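Local coordinates for protein methylaspartate ammonia-lyase (Citrobacter amalonaticus, PDB 1KKO) that catalyses the reversible anti elimination of ammonia from (2S,3S)-3-methyl-L-aspartate to give mesaconate, using magnesium as cofactor, at residues 256-261 with 270-275; 286-291 with 304-309; 314-319 with 326-331. All coordinates share one frame; numbering follows the deposited sequence.

Followed from the N terminus, the three contacts come in series, none nested in or crossing another, and each closes the connection from a helix of the TIM barrel to the strand that follows it. Contact 1 brings helix 251-260 back onto strand 270-273, contact 2 helix 281-298 onto strand 303-306, and contact 3 helix 313-321 onto strand 327-330. The three strands are consecutive neighbours in the parallel sheet. Between contacts 1 and 2, Gly274 N lies 3.0 Å from Val305 O; between contacts 2 and 3, Ala306 O lies 2.9 Å from Gln329 N. Glu273, Asp307, Gln329 and Lys331 bring the magnesium and substrate sites together at the strand ends.

Contact 1 of 3, residues 256-261 with 270-275; sequences EYIASL and LYIEGP
Ile258 and Leu261, three residues apart, reach from segment 256-261 to Ile272 and Leu270 on strand 270-273. Ile258 gives up the most surface of the set and works with two branches. Its CG2 methyl meets Ile272 CG1 at 4.2 Å, while the longer arm ends with CD1 at 3.9 Å from Pro275 CB, just beyond the strand. The extended second torsion (chi2 163°) carries CD1 out to that proline, and the two side chains pass each other at a slant.

Ile272 is shared between the two residues of segment 256-261. Its CG1 faces Ile258, but chi2 of -63° folds the terminal methyl round to Leu261, so that Ile272 CD1 lies 4.1 Å from Leu261 CD1 and the side chains meet at about a right angle. Leu261 also takes the closest approach of the contact, its CB lying 3.7 Å from Leu270 CD2. Behind it, Leu261 CG sits over one face of the Tyr257 ring, toward the rim, and Ser260 OG bonds back to Tyr257 O on a lone pair in the carbonyl plane, at 2.6 Å.

Leu211 of helix 209-225 touches Leu261, and Ile291 and Leu295 of helix 281-298 touch Ile258, so the seam lies between two flanking barrel helices. On the strand, Tyr271 points away from this helix; Glu273, farther along, binds magnesium and is hydrogen-bonded to His236 and Gln329.

No hydrogen bond or charge pair crosses between the segments. Helix and strand are joined here by apolar contacts alone, which leaves the polar chemistry of the strand to its other side, where the metal site is built.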
loop_
_atom_site.group_PDB
_atom_site.type_symbol
_atom_site.label_atom_id
_atom_site.label_comp_id
_atom_site.label_asym_id
_atom_site.label_seq_id
_atom_site.Cartn_x
_atom_site.Cartn_y
_atom_site.Cartn_z
ATOM N N GLU A 256 -21.514 24.986 19.524
ATOM C CA GLU A 256 -20.735 25.673 20.543
ATOM C C GLU A 256 -19.442 24.920 20.827
ATOM O O GLU A 256 -18.369 25.514 20.900
ATOM C CB GLU A 256 -21.541 25.810 21.841
ATOM C CG GLU A 256 -20.736 26.364 23.008
ATOM C CD GLU A 256 -21.489 26.309 24.324
ATOM O OE1 GLU A 256 -22.408 25.474 24.464
ATOM O OE2 GLU A 256 -21.155 27.104 25.223
ATOM N N TYR A 257 -19.557 23.609 21.017
ATOM C CA TYR A 257 -18.390 22.790 21.315
ATOM C C TYR A 257 -17.404 22.778 20.144
ATOM O O TYR A 257 -16.206 22.956 20.327
ATOM C CB TYR A 257 -18.796 21.358 21.654
ATOM C CG TYR A 257 -17.600 20.443 21.703
ATOM C CD1 TYR A 257 -16.701 20.509 22.756
ATOM C CD2 TYR A 257 -17.335 19.560 20.666
ATOM C CE1 TYR A 257 -15.585 19.697 22.796
ATOM C CE2 TYR A 257 -16.221 18.741 20.694
ATOM C CZ TYR A 257 -15.349 18.808 21.762
ATOM O OH TYR A 257 -14.246 17.983 21.786
ATOM N N ILE A 258 -17.917 22.549 18.942
ATOM C CA ILE A 258 -17.069 22.519 17.753
ATOM C C ILE A 258 -16.328 23.845 17.607
ATOM O O ILE A 258 -15.131 23.875 17.346
ATOM C CB ILE A 258 -17.922 22.210 16.510
ATOM C CG1 ILE A 258 -18.385 20.751 16.536
ATOM C CG2 ILE A 258 -17.134 22.469 15.231
ATOM C CD1 ILE A 258 -19.523 20.463 15.616
ATOM N N ALA A 259 -17.036 24.953 17.794
ATOM C CA ALA A 259 -16.408 26.266 17.688
ATOM C C ALA A 259 -15.291 26.439 18.722
ATOM O O ALA A 259 -14.267 27.076 18.453
ATOM C CB ALA A 259 -17.456 27.357 17.853
ATOM N N SER A 260 -15.491 25.867 19.909
ATOM C CA SER A 260 -14.514 25.979 20.985
ATOM C C SER A 260 -13.199 25.269 20.671
ATOM O O SER A 260 -12.183 25.523 21.313
ATOM C CB SER A 260 -15.094 25.452 22.309
ATOM O OG SER A 260 -15.054 24.036 22.398
ATOM N N LEU A 261 -13.212 24.373 19.688
ATOM C CA LEU A 261 -11.993 23.664 19.319
ATOM C C LEU A 261 -11.050 24.519 18.477
ATOM O O LEU A 261 -9.868 24.198 18.369
ATOM C CB LEU A 261 -12.325 22.380 18.565
ATOM C CG LEU A 261 -13.100 21.316 19.343
ATOM C CD1 LEU A 261 -13.437 20.157 18.426
ATOM C CD2 LEU A 261 -12.329 20.814 20.530
ATOM N N LEU A 270 -9.435 24.051 10.774
ATOM C CA LEU A 270 -10.001 22.865 11.389
ATOM C C LEU A 270 -11.309 22.463 10.734
ATOM O O LEU A 270 -12.195 23.288 10.506
ATOM C CB LEU A 270 -10.209 23.094 12.891
ATOM C CG LEU A 270 -10.829 21.946 13.687
ATOM C CD1 LEU A 270 -9.901 20.732 13.714
ATOM C CD2 LEU A 270 -11.153 22.402 15.106
ATOM N N TYR A 271 -11.397 21.166 10.432
ATOM C CA TYR A 271 -12.591 20.546 9.898
ATOM C C TYR A 271 -12.997 19.393 10.811
ATOM O O TYR A 271 -12.140 18.597 11.221
ATOM C CB TYR A 271 -12.313 19.958 8.523
ATOM C CG TYR A 271 -12.243 20.945 7.386
ATOM C CD1 TYR A 271 -11.185 21.827 7.263
ATOM C CD2 TYR A 271 -13.233 20.982 6.422
ATOM C CE1 TYR A 271 -11.122 22.738 6.209
ATOM C CE2 TYR A 271 -13.167 21.865 5.345
ATOM C CZ TYR A 271 -12.108 22.734 5.247
ATOM O OH TYR A 271 -12.044 23.612 4.180
ATOM N N ILE A 272 -14.292 19.304 11.111
ATOM C CA ILE A 272 -14.828 18.197 11.893
ATOM C C ILE A 272 -15.821 17.435 11.031
ATOM O O ILE A 272 -16.821 17.989 10.588
ATOM C CB ILE A 272 -15.525 18.701 13.172
ATOM C CG1 ILE A 272 -14.539 19.427 14.093
ATOM C CG2 ILE A 272 -16.216 17.533 13.899
ATOM C CD1 ILE A 272 -13.408 18.575 14.645
ATOM N N GLU A 273 -15.509 16.173 10.767
ATOM C CA GLU A 273 -16.356 15.322 9.944
ATOM C C GLU A 273 -17.294 14.487 10.803
ATOM O O GLU A 273 -16.909 13.998 11.867
ATOM C CB GLU A 273 -15.491 14.425 9.045
ATOM C CG GLU A 273 -16.303 13.530 8.117
ATOM C CD GLU A 273 -15.485 12.875 7.021
ATOM O OE1 GLU A 273 -14.245 12.894 7.078
ATOM O OE2 GLU A 273 -16.102 12.317 6.094
ATOM N N GLY A 274 -18.523 14.344 10.332
ATOM C CA GLY A 274 -19.510 13.532 11.015
ATOM C C GLY A 274 -19.813 13.948 12.443
ATOM O O GLY A 274 -19.799 13.122 13.340
ATOM N N PRO A 275 -20.106 15.214 12.698
ATOM C CA PRO A 275 -20.339 15.623 14.088
ATOM C C PRO A 275 -21.510 14.901 14.762
ATOM O O PRO A 275 -21.440 14.642 15.970
ATOM C CB PRO A 275 -20.619 17.121 13.963
ATOM C CG PRO A 275 -21.064 17.311 12.577
ATOM C CD PRO A 275 -20.210 16.357 11.772
#

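Contact 2 of 3, residues 286-291 with 304-309; sequences RMLTAI and IVADEW
Leu288 and Ile304 meet inside a beta-alpha-beta unit of the TIM barrel, where helix 281-298 links strand 270-273 to strand 303-306. The short axes of helix and strand run nearly antiparallel, at 168°, and 10.0 Å apart.

Ile304 has the telling conformation. With chi1 at 62°, CG1 stands between the backbone N and the carbonyl carbon, and the extended chi2 then carries CD1 to the helix. Ile304 CD1 lands among three helix groups: Leu288 O at 3.8 Å, Ile291 CG2 at 3.9 Å and Leu288 CD2 a little farther off. Ile291 touches with its CG2 branch, which stands anti to the backbone N; Ala255 and Pro251 of helix 251-260 touch the same isoleucine. Thr292 and Leu295, farther along helix 281-298, also pack on Ile304.

Val305 points away from the helix and touches Tyr271 and Glu273, and Asp307, just past the strand, binds magnesium. Leu288 splits its methyls between two strand residues: CD2 goes to Ile304, while Leu288 CD1 presses on Ala306 CB at 3.5 Å.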
loop_
_atom_site.group_PDB
_atom_site.type_symbol
_atom_site.label_atom_id
_atom_site.label_comp_id
_atom_site.label_asym_id
_atom_site.label_seq_id
_atom_site.Cartn_x
_atom_site.Cartn_y
_atom_site.Cartn_z
ATOM N N ARG A 286 -31.008 17.974 7.930
ATOM C CA ARG A 286 -31.536 19.017 8.808
ATOM C C ARG A 286 -30.600 19.313 9.983
ATOM O O ARG A 286 -30.364 20.465 10.339
ATOM C CB ARG A 286 -32.918 18.634 9.312
ATOM C CG ARG A 286 -34.004 18.992 8.334
ATOM C CD ARG A 286 -35.387 18.788 8.893
ATOM N NE ARG A 286 -35.678 17.366 9.012
ATOM C CZ ARG A 286 -36.218 16.621 8.058
ATOM N NH1 ARG A 286 -36.438 15.332 8.281
ATOM N NH2 ARG A 286 -36.542 17.146 6.880
HETATM N N MSE A 287 -30.038 18.268 10.570
HETATM C CA MSE A 287 -29.151 18.444 11.691
HETATM C C MSE A 287 -27.867 19.189 11.323
HETATM O O MSE A 287 -27.429 20.097 12.025
HETATM C CB MSE A 287 -28.788 17.079 12.229
HETATM C CG MSE A 287 -27.710 17.118 13.243
HETATM SE SE MSE A 287 -28.293 17.799 14.930
HETATM C CE MSE A 287 -30.124 17.306 14.926
ATOM N N LEU A 288 -27.231 18.791 10.227
ATOM C CA LEU A 288 -26.014 19.473 9.821
ATOM C C LEU A 288 -26.307 20.933 9.483
ATOM O O LEU A 288 -25.518 21.812 9.812
ATOM C CB LEU A 288 -25.373 18.780 8.631
ATOM C CG LEU A 288 -24.858 17.363 8.871
ATOM C CD1 LEU A 288 -24.146 16.881 7.612
ATOM C CD2 LEU A 288 -23.933 17.301 10.061
ATOM N N THR A 289 -27.443 21.182 8.833
ATOM C CA THR A 289 -27.828 22.548 8.476
ATOM C C THR A 289 -27.903 23.412 9.723
ATOM O O THR A 289 -27.399 24.526 9.761
ATOM C CB THR A 289 -29.177 22.543 7.744
ATOM O OG1 THR A 289 -29.065 21.812 6.514
ATOM C CG2 THR A 289 -29.597 23.957 7.335
ATOM N N ALA A 290 -28.532 22.879 10.760
ATOM C CA ALA A 290 -28.644 23.587 12.026
ATOM C C ALA A 290 -27.291 23.847 12.690
ATOM O O ALA A 290 -27.060 24.917 13.239
ATOM C CB ALA A 290 -29.568 22.843 12.960
ATOM N N ILE A 291 -26.376 22.875 12.650
ATOM C CA ILE A 291 -25.052 23.102 13.215
ATOM C C ILE A 291 -24.326 24.197 12.428
ATOM O O ILE A 291 -23.685 25.069 13.020
ATOM C CB ILE A 291 -24.212 21.800 13.245
ATOM C CG1 ILE A 291 -24.864 20.775 14.177
ATOM C CG2 ILE A 291 -22.780 22.093 13.691
ATOM C CD1 ILE A 291 -24.283 19.371 14.038
ATOM N N ILE A 304 -17.606 21.941 9.010
ATOM C CA ILE A 304 -18.084 20.567 9.196
ATOM C C ILE A 304 -18.245 19.863 7.851
ATOM O O ILE A 304 -18.505 20.482 6.810
ATOM C CB ILE A 304 -19.369 20.464 10.072
ATOM C CG1 ILE A 304 -20.549 21.201 9.443
ATOM C CG2 ILE A 304 -19.073 20.941 11.493
ATOM C CD1 ILE A 304 -21.890 20.868 10.087
ATOM N N VAL A 305 -18.063 18.547 7.912
ATOM C CA VAL A 305 -18.071 17.681 6.752
ATOM C C VAL A 305 -19.159 16.617 6.892
ATOM O O VAL A 305 -19.201 15.892 7.889
ATOM C CB VAL A 305 -16.716 16.955 6.610
ATOM C CG1 VAL A 305 -16.654 16.199 5.285
ATOM C CG2 VAL A 305 -15.565 17.927 6.726
ATOM N N ALA A 306 -20.026 16.505 5.891
ATOM C CA ALA A 306 -21.023 15.447 5.848
ATOM C C ALA A 306 -20.376 14.156 5.398
ATOM O O ALA A 306 -19.451 14.147 4.595
ATOM C CB ALA A 306 -22.134 15.804 4.922
ATOM N N ASP A 307 -20.889 13.048 5.899
ATOM C CA ASP A 307 -20.382 11.738 5.511
ATOM C C ASP A 307 -21.523 10.725 5.604
ATOM O O ASP A 307 -22.075 10.313 4.584
ATOM C CB ASP A 307 -19.205 11.372 6.404
ATOM C CG ASP A 307 -18.660 9.999 6.132
ATOM O OD1 ASP A 307 -18.846 9.455 5.025
ATOM O OD2 ASP A 307 -18.002 9.387 6.998
ATOM N N GLU A 308 -21.888 10.343 6.825
ATOM C CA GLU A 308 -22.979 9.395 7.030
ATOM C C GLU A 308 -24.258 9.870 6.329
ATOM O O GLU A 308 -24.647 11.031 6.440
ATOM C CB GLU A 308 -23.277 9.219 8.525
ATOM C CG GLU A 308 -22.109 8.817 9.418
ATOM C CD GLU A 308 -21.334 9.993 10.009
ATOM O OE1 GLU A 308 -21.348 11.105 9.427
ATOM O OE2 GLU A 308 -20.698 9.796 11.073
ATOM N N TRP A 309 -24.899 8.940 5.629
ATOM C CA TRP A 309 -26.163 9.135 4.910
ATOM C C TRP A 309 -26.003 9.932 3.623
ATOM O O TRP A 309 -26.995 10.206 2.946
ATOM C CB TRP A 309 -27.251 9.726 5.816
ATOM C CG TRP A 309 -27.428 8.835 7.004
ATOM C CD1 TRP A 309 -26.998 9.074 8.266
ATOM C CD2 TRP A 309 -27.980 7.516 7.011
ATOM N NE1 TRP A 309 -27.286 8.003 9.078
ATOM C CE2 TRP A 309 -27.890 7.031 8.326
ATOM C CE3 TRP A 309 -28.571 6.709 6.043
ATOM C CZ2 TRP A 309 -28.344 5.768 8.690
ATOM C CZ3 TRP A 309 -29.035 5.456 6.413
ATOM C CH2 TRP A 309 -28.917 5.006 7.721
#

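Contact 3 of 3, residues 314-319 with 326-331; sequences QDIVDF and HMVQIK. With SO4 (sulfate ion), chain C.
The Phe319 ring meets Asp315 O, one turn back in its own helix, at its edge and in the ring plane. Rather than the ring, it is Phe319 CB that touches the strand, 4.1 Å from Val328 CG1. Gln314 and Asp318 also meet within the helix: Gln314 NE2 donates to Asp318 OD1 at 2.9 Å, the oxygen lying in the amide plane while the donor stands above the carboxylate plane.

Ile316 has the largest share of the packing. Its CG2 meets Val328 CG2 at 4.2 Å, and its CD1 comes across Ile330 at about a right angle, 3.8 Å from CG1 and nearly as close to CG2.

Gln329, which points away from the helix, binds substrate; Lys331, just past the strand, is the proton acceptor. Lys331 bends at chi4 (80°); its NZ donates to Gln329 OE1 at 3.2 Å and to sulfate O4 at 2.7 Å. That ion, probably from the crystallisation liquor, also bonds to the substrate-site residues Gln172, Thr360 and Cys361.

The axes of helical segment 314-319 and strand 327-330 run almost antiparallel, at 176°. Helix 281-298 flanks the pair through Leu288 on Phe319, and helix 339-351 through Cys348 on Ile316 and Val328.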
loop_
_atom_site.group_PDB
_atom_site.type_symbol
_atom_site.label_atom_id
_atom_site.label_comp_id
_atom_site.label_asym_id
_atom_site.label_seq_id
_atom_site.Cartn_x
_atom_site.Cartn_y
_atom_site.Cartn_z
ATOM N N GLN A 314 -27.070 11.383 -5.973
ATOM C CA GLN A 314 -28.247 12.161 -5.579
ATOM C C GLN A 314 -28.168 12.604 -4.118
ATOM O O GLN A 314 -28.583 13.722 -3.780
ATOM C CB GLN A 314 -29.540 11.398 -5.846
ATOM C CG GLN A 314 -30.785 12.253 -5.567
ATOM C CD GLN A 314 -30.907 13.446 -6.502
ATOM O OE1 GLN A 314 -30.811 13.296 -7.719
ATOM N NE2 GLN A 314 -31.122 14.634 -5.938
ATOM N N ASP A 315 -27.635 11.760 -3.241
ATOM C CA ASP A 315 -27.468 12.164 -1.860
ATOM C C ASP A 315 -26.606 13.424 -1.787
ATOM O O ASP A 315 -26.895 14.354 -1.046
ATOM C CB ASP A 315 -26.772 11.084 -1.034
ATOM C CG ASP A 315 -27.595 9.846 -0.840
ATOM O OD1 ASP A 315 -28.831 9.859 -1.034
ATOM O OD2 ASP A 315 -27.033 8.795 -0.456
ATOM N N ILE A 316 -25.510 13.420 -2.529
ATOM C CA ILE A 316 -24.584 14.542 -2.514
ATOM C C ILE A 316 -25.282 15.819 -3.001
ATOM O O ILE A 316 -25.124 16.888 -2.417
ATOM C CB ILE A 316 -23.339 14.201 -3.344
ATOM C CG1 ILE A 316 -22.538 13.099 -2.628
ATOM C CG2 ILE A 316 -22.502 15.444 -3.582
ATOM C CD1 ILE A 316 -21.682 12.272 -3.539
ATOM N N VAL A 317 -26.058 15.692 -4.063
ATOM C CA VAL A 317 -26.860 16.802 -4.568
ATOM C C VAL A 317 -27.785 17.321 -3.470
ATOM O O VAL A 317 -27.885 18.537 -3.261
ATOM C CB VAL A 317 -27.659 16.356 -5.801
ATOM C CG1 VAL A 317 -28.747 17.358 -6.157
ATOM C CG2 VAL A 317 -26.724 16.156 -6.970
ATOM N N ASP A 318 -28.434 16.414 -2.744
ATOM C CA ASP A 318 -29.377 16.806 -1.695
ATOM C C ASP A 318 -28.696 17.528 -0.529
ATOM O O ASP A 318 -29.206 18.540 -0.022
ATOM C CB ASP A 318 -30.141 15.581 -1.194
ATOM C CG ASP A 318 -31.076 14.991 -2.237
ATOM O OD1 ASP A 318 -31.432 15.674 -3.223
ATOM O OD2 ASP A 318 -31.514 13.834 -2.133
ATOM N N PHE A 319 -27.549 17.017 -0.082
ATOM C CA PHE A 319 -26.818 17.689 0.981
ATOM C C PHE A 319 -26.335 19.072 0.530
ATOM O O PHE A 319 -26.325 20.021 1.315
ATOM C CB PHE A 319 -25.633 16.844 1.471
ATOM C CG PHE A 319 -25.991 15.790 2.493
ATOM C CD1 PHE A 319 -26.624 14.617 2.120
ATOM C CD2 PHE A 319 -25.661 15.974 3.814
ATOM C CE1 PHE A 319 -26.930 13.655 3.061
ATOM C CE2 PHE A 319 -25.964 15.008 4.758
ATOM C CZ PHE A 319 -26.586 13.853 4.376
ATOM N N HIS A 326 -20.164 22.551 5.107
ATOM C CA HIS A 326 -19.152 23.199 4.288
ATOM C C HIS A 326 -18.514 22.295 3.263
ATOM O O HIS A 326 -18.047 22.765 2.237
ATOM C CB HIS A 326 -18.063 23.756 5.189
ATOM C CG HIS A 326 -18.597 24.629 6.272
ATOM N ND1 HIS A 326 -18.976 24.129 7.498
ATOM C CD2 HIS A 326 -18.853 25.958 6.307
ATOM C CE1 HIS A 326 -19.439 25.116 8.244
ATOM N NE2 HIS A 326 -19.369 26.236 7.549
HETATM N N MSE A 327 -18.481 21.002 3.564
HETATM C CA MSE A 327 -17.790 20.018 2.748
HETATM C C MSE A 327 -18.541 18.710 2.852
HETATM O O MSE A 327 -19.145 18.428 3.883
HETATM C CB MSE A 327 -16.371 19.840 3.287
HETATM C CG MSE A 327 -15.533 18.797 2.581
HETATM SE SE MSE A 327 -13.750 18.665 3.353
HETATM C CE MSE A 327 -12.837 19.862 2.159
ATOM N N VAL A 328 -18.528 17.928 1.777
ATOM C CA VAL A 328 -19.129 16.603 1.784
ATOM C C VAL A 328 -18.100 15.556 1.383
ATOM O O VAL A 328 -17.341 15.769 0.442
ATOM C CB VAL A 328 -20.318 16.478 0.804
ATOM C CG1 VAL A 328 -21.511 17.274 1.283
ATOM C CG2 VAL A 328 -19.940 16.899 -0.568
ATOM N N GLN A 329 -18.069 14.434 2.099
ATOM C CA GLN A 329 -17.238 13.304 1.668
ATOM C C GLN A 329 -17.967 12.502 0.586
ATOM O O GLN A 329 -18.977 11.844 0.860
ATOM C CB GLN A 329 -16.814 12.340 2.790
ATOM C CG GLN A 329 -15.886 11.284 2.131
ATOM C CD GLN A 329 -15.304 10.180 2.988
ATOM O OE1 GLN A 329 -14.812 9.185 2.430
ATOM N NE2 GLN A 329 -15.363 10.318 4.308
ATOM N N ILE A 330 -17.441 12.592 -0.633
ATOM C CA ILE A 330 -17.865 11.800 -1.775
ATOM C C ILE A 330 -17.073 10.496 -1.598
ATOM O O ILE A 330 -15.890 10.414 -1.931
ATOM C CB ILE A 330 -17.508 12.578 -3.054
ATOM C CG1 ILE A 330 -18.249 13.930 -3.075
ATOM C CG2 ILE A 330 -17.808 11.779 -4.316
ATOM C CD1 ILE A 330 -17.788 14.859 -4.177
ATOM N N LYS A 331 -17.709 9.513 -0.978
ATOM C CA LYS A 331 -17.014 8.284 -0.578
ATOM C C LYS A 331 -17.049 7.359 -1.781
ATOM O O LYS A 331 -17.997 6.605 -2.002
ATOM C CB LYS A 331 -17.649 7.669 0.651
ATOM C CG LYS A 331 -16.794 6.570 1.241
ATOM C CD LYS A 331 -17.283 6.115 2.602
ATOM C CE LYS A 331 -16.185 5.457 3.425
ATOM N NZ LYS A 331 -15.306 6.458 4.057
HETATM S S SO4 C . -12.977 4.102 5.808
HETATM O O1 SO4 C . -13.763 3.190 4.941
HETATM O O2 SO4 C . -13.227 3.555 7.195
HETATM O O3 SO4 C . -11.559 4.029 5.473
HETATM O O4 SO4 C . -13.434 5.512 5.774
#